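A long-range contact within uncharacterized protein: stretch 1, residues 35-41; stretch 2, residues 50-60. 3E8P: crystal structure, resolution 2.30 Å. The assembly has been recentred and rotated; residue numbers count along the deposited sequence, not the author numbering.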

ATOM      1  N   ASN A  35      12.800 -13.138 -20.032  1.00 35.53           N
ATOM      2  CA  ASN A  35      13.040 -14.269 -20.912  1.00 36.85           C
ATOM      3  C   ASN A  35      12.887 -15.581 -20.148  1.00 35.68           C
ATOM      4  O   ASN A  35      12.558 -16.609 -20.729  1.00 35.55           O
ATOM      5  CB  ASN A  35      14.428 -14.159 -21.555  1.00 39.67           C
ATOM      6  CG  ASN A  35      14.532 -12.977 -22.519  1.00 42.77           C
ATOM      7  OD1 ASN A  35      13.597 -12.691 -23.261  1.00 45.15           O
ATOM      8  ND2 ASN A  35      15.674 -12.299 -22.519  1.00 44.77           N
ATOM      9  N   LEU A  36      13.104 -15.544 -18.840  1.00 34.01           N
ATOM     10  CA  LEU A  36      12.958 -16.749 -18.029  1.00 34.12           C
ATOM     11  C   LEU A  36      11.477 -17.060 -17.832  1.00 34.22           C
ATOM     12  O   LEU A  36      11.076 -18.219 -17.822  1.00 35.21           O
ATOM     13  CB  LEU A  36      13.624 -16.563 -16.665  1.00 32.04           C
ATOM     14  CG  LEU A  36      13.504 -17.748 -15.701  1.00 32.13           C
ATOM     15  CD1 LEU A  36      14.418 -18.895 -16.151  1.00 33.84           C
ATOM     16  CD2 LEU A  36      13.890 -17.295 -14.303  1.00 33.60           C
ATOM     17  N   LEU A  37      10.672 -16.015 -17.668  1.00 32.31           N
ATOM     18  CA  LEU A  37       9.238 -16.182 -17.467  1.00 33.00           C
ATOM     19  C   LEU A  37       8.458 -16.269 -18.775  1.00 32.42           C
ATOM     20  O   LEU A  37       7.442 -16.956 -18.845  1.00 29.45           O
ATOM     21  CB  LEU A  37       8.674 -15.030 -16.615  1.00 31.12           C
ATOM     22  CG  LEU A  37       8.691 -15.201 -15.091  1.00 30.56           C
ATOM     23  CD1 LEU A  37      10.101 -15.502 -14.622  1.00 31.05           C
ATOM     24  CD2 LEU A  37       8.169 -13.931 -14.415  1.00 31.05           C
ATOM     25  N   GLY A  38       8.942 -15.569 -19.797  1.00 32.69           N
ATOM     26  CA  GLY A  38       8.273 -15.558 -21.088  1.00 34.86           C
ATOM     27  C   GLY A  38       7.376 -14.331 -21.204  1.00 36.62           C
ATOM     28  O   GLY A  38       6.385 -14.327 -21.931  1.00 36.20           O
ATOM     29  N   LEU A  39       7.725 -13.284 -20.467  1.00 36.52           N
ATOM     30  CA  LEU A  39       6.957 -12.044 -20.469  1.00 38.46           C
ATOM     31  C   LEU A  39       7.140 -11.312 -21.807  1.00 38.20           C
ATOM     32  O   LEU A  39       8.266 -11.093 -22.247  1.00 36.30           O
ATOM     33  CB  LEU A  39       7.412 -11.186 -19.282  1.00 37.59           C
ATOM     34  CG  LEU A  39       6.712  -9.873 -18.940  1.00 38.36           C
ATOM     35  CD1 LEU A  39       6.985  -9.515 -17.490  1.00 38.82           C
ATOM     36  CD2 LEU A  39       7.208  -8.780 -19.859  1.00 40.62           C
ATOM     37  N   ASP A  40       6.027 -10.955 -22.452  1.00 39.63           N
ATOM     38  CA  ASP A  40       6.061 -10.272 -23.753  1.00 41.93           C
ATOM     39  C   ASP A  40       5.409  -8.890 -23.803  1.00 41.93           C
ATOM     40  O   ASP A  40       4.354  -8.664 -23.207  1.00 41.63           O
ATOM     41  CB  ASP A  40       5.369 -11.125 -24.816  1.00 44.79           C
ATOM     42  CG  ASP A  40       6.011 -12.477 -24.996  1.00 49.45           C
ATOM     43  OD1 ASP A  40       5.464 -13.275 -25.782  1.00 54.13           O
ATOM     44  OD2 ASP A  40       7.057 -12.744 -24.365  1.00 51.51           O
ATOM     45  N   ILE A  41       6.038  -7.969 -24.524  1.00 42.06           N
ATOM     46  CA  ILE A  41       5.479  -6.635 -24.697  1.00 44.63           C
ATOM     47  C   ILE A  41       4.712  -6.696 -26.024  1.00 46.16           C
ATOM     48  O   ILE A  41       5.273  -6.479 -27.096  1.00 46.07           O
ATOM     49  CB  ILE A  41       6.581  -5.539 -24.760  1.00 44.86           C
ATOM     50  CG1 ILE A  41       7.228  -5.361 -23.385  1.00 45.62           C
ATOM     51  CG2 ILE A  41       5.976  -4.203 -25.177  1.00 45.06           C
ATOM     52  CD1 ILE A  41       8.102  -6.503 -22.967  1.00 49.95           C
ATOM     53  N   GLU A  50       0.754  -2.952 -23.339  1.00 37.95           N
ATOM     54  CA  GLU A  50       0.023  -4.188 -23.189  1.00 36.51           C
ATOM     55  C   GLU A  50       1.094  -5.241 -23.013  1.00 35.86           C
ATOM     56  O   GLU A  50       1.977  -5.398 -23.867  1.00 33.89           O
ATOM     57  CB  GLU A  50      -0.823  -4.484 -24.424  1.00 39.79           C
ATOM     58  CG  GLU A  50      -1.417  -5.888 -24.441  1.00 44.72           C
ATOM     59  CD  GLU A  50      -2.639  -5.995 -25.342  1.00 48.72           C
ATOM     60  OE1 GLU A  50      -3.089  -7.131 -25.621  1.00 49.85           O
ATOM     61  OE2 GLU A  50      -3.155  -4.934 -25.762  1.00 50.95           O
ATOM     62  N   VAL A  51       1.030  -5.935 -21.883  1.00 32.31           N
ATOM     63  CA  VAL A  51       1.981  -6.981 -21.570  1.00 30.85           C
ATOM     64  C   VAL A  51       1.225  -8.295 -21.507  1.00 30.96           C
ATOM     65  O   VAL A  51       0.120  -8.360 -20.965  1.00 31.81           O
ATOM     66  CB  VAL A  51       2.678  -6.719 -20.212  1.00 29.78           C
ATOM     67  CG1 VAL A  51       3.558  -7.889 -19.832  1.00 27.82           C
ATOM     68  CG2 VAL A  51       3.520  -5.458 -20.304  1.00 32.29           C
ATOM     69  N   ALA A  52       1.820  -9.335 -22.079  1.00 29.05           N
ATOM     70  CA  ALA A  52       1.204 -10.651 -22.083  1.00 29.56           C
ATOM     71  C   ALA A  52       2.233 -11.701 -21.706  1.00 30.51           C
ATOM     72  O   ALA A  52       3.435 -11.526 -21.923  1.00 29.75           O
ATOM     73  CB  ALA A  52       0.625 -10.959 -23.453  1.00 29.82           C
ATOM     74  N   ILE A  53       1.743 -12.791 -21.131  1.00 30.34           N
ATOM     75  CA  ILE A  53       2.585 -13.890 -20.710  1.00 31.32           C
ATOM     76  C   ILE A  53       1.726 -15.150 -20.750  1.00 33.32           C
ATOM     77  O   ILE A  53       0.666 -15.219 -20.129  1.00 31.91           O
ATOM     78  CB  ILE A  53       3.122 -13.649 -19.270  1.00 33.11           C
ATOM     79  CG1 ILE A  53       3.949 -14.848 -18.802  1.00 31.81           C
ATOM     80  CG2 ILE A  53       1.952 -13.387 -18.306  1.00 31.84           C
ATOM     81  CD1 ILE A  53       4.651 -14.621 -17.466  1.00 33.10           C
ATOM     82  N   ASN A  54       2.171 -16.147 -21.503  1.00 35.94           N
ATOM     83  CA  ASN A  54       1.413 -17.383 -21.594  1.00 37.32           C
ATOM     84  C   ASN A  54       1.687 -18.229 -20.382  1.00 36.35           C
ATOM     85  O   ASN A  54       2.766 -18.163 -19.798  1.00 36.44           O
ATOM     86  CB  ASN A  54       1.793 -18.173 -22.846  1.00 40.07           C
ATOM     87  CG  ASN A  54       1.642 -17.363 -24.100  1.00 41.51           C
ATOM     88  OD1 ASN A  54       0.579 -16.812 -24.370  1.00 44.14           O
ATOM     89  ND2 ASN A  54       2.709 -17.276 -24.874  1.00 45.65           N
HETATM   90  N   MSE A  55       0.694 -19.022 -20.007  1.00 38.33           N
HETATM   91  CA  MSE A  55       0.808 -19.917 -18.872  1.00 39.06           C
HETATM   92  C   MSE A  55       1.673 -21.092 -19.286  1.00 39.46           C
HETATM   93  O   MSE A  55       1.516 -21.626 -20.383  1.00 39.91           O
HETATM   94  CB  MSE A  55      -0.571 -20.433 -18.474  1.00 41.57           C
HETATM   95  CG  MSE A  55      -0.549 -21.524 -17.424  1.00 44.37           C
HETATM   96 SE   MSE A  55       0.029 -20.841 -15.729  1.00 53.35          SE
HETATM   97  CE  MSE A  55      -1.708 -20.490 -14.935  1.00 48.02           C
ATOM     98  N   LYS A  56       2.602 -21.471 -18.419  1.00 39.21           N
ATOM     99  CA  LYS A  56       3.467 -22.613 -18.665  1.00 37.91           C
ATOM    100  C   LYS A  56       3.689 -23.248 -17.308  1.00 37.17           C
ATOM    101  O   LYS A  56       3.639 -22.566 -16.284  1.00 37.74           O
ATOM    102  CB  LYS A  56       4.798 -22.200 -19.318  1.00 36.53           C
ATOM    103  CG  LYS A  56       5.728 -21.337 -18.500  1.00 37.59           C
ATOM    104  CD  LYS A  56       7.034 -21.101 -19.271  1.00 38.19           C
ATOM    105  CE  LYS A  56       7.927 -20.080 -18.587  1.00 40.64           C
ATOM    106  NZ  LYS A  56       9.171 -19.789 -19.358  1.00 43.41           N
ATOM    107  N   PRO A  57       3.926 -24.567 -17.278  1.00 36.09           N
ATOM    108  CA  PRO A  57       4.145 -25.292 -16.023  1.00 34.91           C
ATOM    109  C   PRO A  57       5.058 -24.603 -15.002  1.00 32.90           C
ATOM    110  O   PRO A  57       4.757 -24.594 -13.810  1.00 33.21           O
ATOM    111  CB  PRO A  57       4.707 -26.636 -16.499  1.00 35.57           C
ATOM    112  CG  PRO A  57       4.039 -26.818 -17.829  1.00 34.35           C
ATOM    113  CD  PRO A  57       4.169 -25.443 -18.438  1.00 34.53           C
ATOM    114  N   GLU A  58       6.165 -24.027 -15.463  1.00 33.32           N
ATOM    115  CA  GLU A  58       7.121 -23.364 -14.564  1.00 33.87           C
ATOM    116  C   GLU A  58       6.586 -22.147 -13.800  1.00 32.97           C
ATOM    117  O   GLU A  58       7.221 -21.686 -12.848  1.00 29.93           O
ATOM    118  CB  GLU A  58       8.367 -22.923 -15.340  1.00 36.19           C
ATOM    119  CG  GLU A  58       9.239 -24.041 -15.866  1.00 41.25           C
ATOM    120  CD  GLU A  58       8.535 -24.906 -16.893  1.00 42.18           C
ATOM    121  OE1 GLU A  58       7.667 -24.377 -17.622  1.00 40.81           O
ATOM    122  OE2 GLU A  58       8.865 -26.110 -16.979  1.00 44.26           O
ATOM    123  N   LEU A  59       5.430 -21.629 -14.215  1.00 33.62           N
ATOM    124  CA  LEU A  59       4.848 -20.446 -13.580  1.00 33.45           C
ATOM    125  C   LEU A  59       3.765 -20.741 -12.548  1.00 34.02           C
ATOM    126  O   LEU A  59       3.205 -19.821 -11.960  1.00 34.85           O
ATOM    127  CB  LEU A  59       4.279 -19.504 -14.651  1.00 30.41           C
ATOM    128  CG  LEU A  59       5.281 -18.922 -15.656  1.00 29.88           C
ATOM    129  CD1 LEU A  59       4.581 -17.943 -16.593  1.00 26.28           C
ATOM    130  CD2 LEU A  59       6.399 -18.222 -14.911  1.00 28.57           C
ATOM    131  N   ILE A  60       3.482 -22.018 -12.319  1.00 34.81           N
ATOM    132  CA  ILE A  60       2.442 -22.418 -11.373  1.00 33.78           C
ATOM    133  C   ILE A  60       2.818 -22.293  -9.897  1.00 35.06           C
ATOM    134  O   ILE A  60       3.925 -22.643  -9.491  1.00 33.74           O
ATOM    135  CB  ILE A  60       2.002 -23.869 -11.645  1.00 33.49           C
ATOM    136  CG1 ILE A  60       1.370 -23.956 -13.033  1.00 34.01           C
ATOM    137  CG2 ILE A  60       1.017 -24.338 -10.579  1.00 32.92           C
ATOM    138  CD1 ILE A  60       0.946 -25.353 -13.411  1.00 40.21           C
TER
HETATM  139  O   HOH W   1       5.520 -17.801 -20.541  1.00 25.14           O
HETATM  140  O   HOH W   2       4.685 -16.222 -22.882  1.00 45.80           O

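A short antiparallel strand pairing joins the two stretches at one end, and from there the contact passes through two bridging waters to a lysine whose ammonium group binds a backbone carbonyl near the end of a helix, with leucine, isoleucine and valine side chains packed alongside. The pairing centres on Asp40 and Ala52, whose backbones exchange two hydrogen bonds: Asp40 N donates to Ala52 O at 2.7 Å, and Ala52 N donates to Asp40 O at 2.9 Å, both nearly straight. Asp40 O also receives a CA-H...O contact from Val51 CA at 3.3 Å. Asp40 and Ala52 turn their side chains to the same face of the sheet; both are partly exposed there, a position that a small methyl and a charged carboxylate can each tolerate. Ile41 and Val51 point to the other face, and the buried Val51 meets Leu39 there, CG1 of Val51 lying 3.8 Å from CD2 of Leu39.

Beyond Leu39 the direct backbone-to-backbone hydrogen bonds stop, and two waters bridge the chains. Water 2 donates to Gly38 O at 2.7 Å and accepts from Asn54 N at 2.9 Å; water 1 donates to both Leu37 O (2.7 Å) and Asn54 O (2.9 Å). Gly38 is the first residue after the helix to leave helical angles, and its phi of 96° and psi of 26° favour glycine: a CB would be jammed against the carbonyl O of Leu37 and would point toward stretch 2.

Lys56 reaches across with chi1 p and then chi2 to chi4 all t, so that the chain is extended from CA to NZ. Its NZ donates to Leu36 O at 2.9 Å, a carbonyl near the helix end, while its CE lies 3.2 Å from Leu37 O. The long aliphatic chain thus spans the distance and delivers the ammonium group to backbone oxygen.

Leu37 has the largest covered area of any residue here, 70 Å². Its CB lies 4.1 Å from CD1 of Ile53, and its CG 3.8 Å from CD2 of Leu59. Ile53 extends its side chain with both chi angles t, which carries CD1 to Leu37. Leu59 points toward stretch 1 from a 3-10 segment, a turn supported by the bond from Leu59 N to Lys56 O (2.9 Å). All three residues are buried, as suits branched aliphatic side chains without polar groups to satisfy. In total, 468 Å² is buried between the stretches, both sides summed.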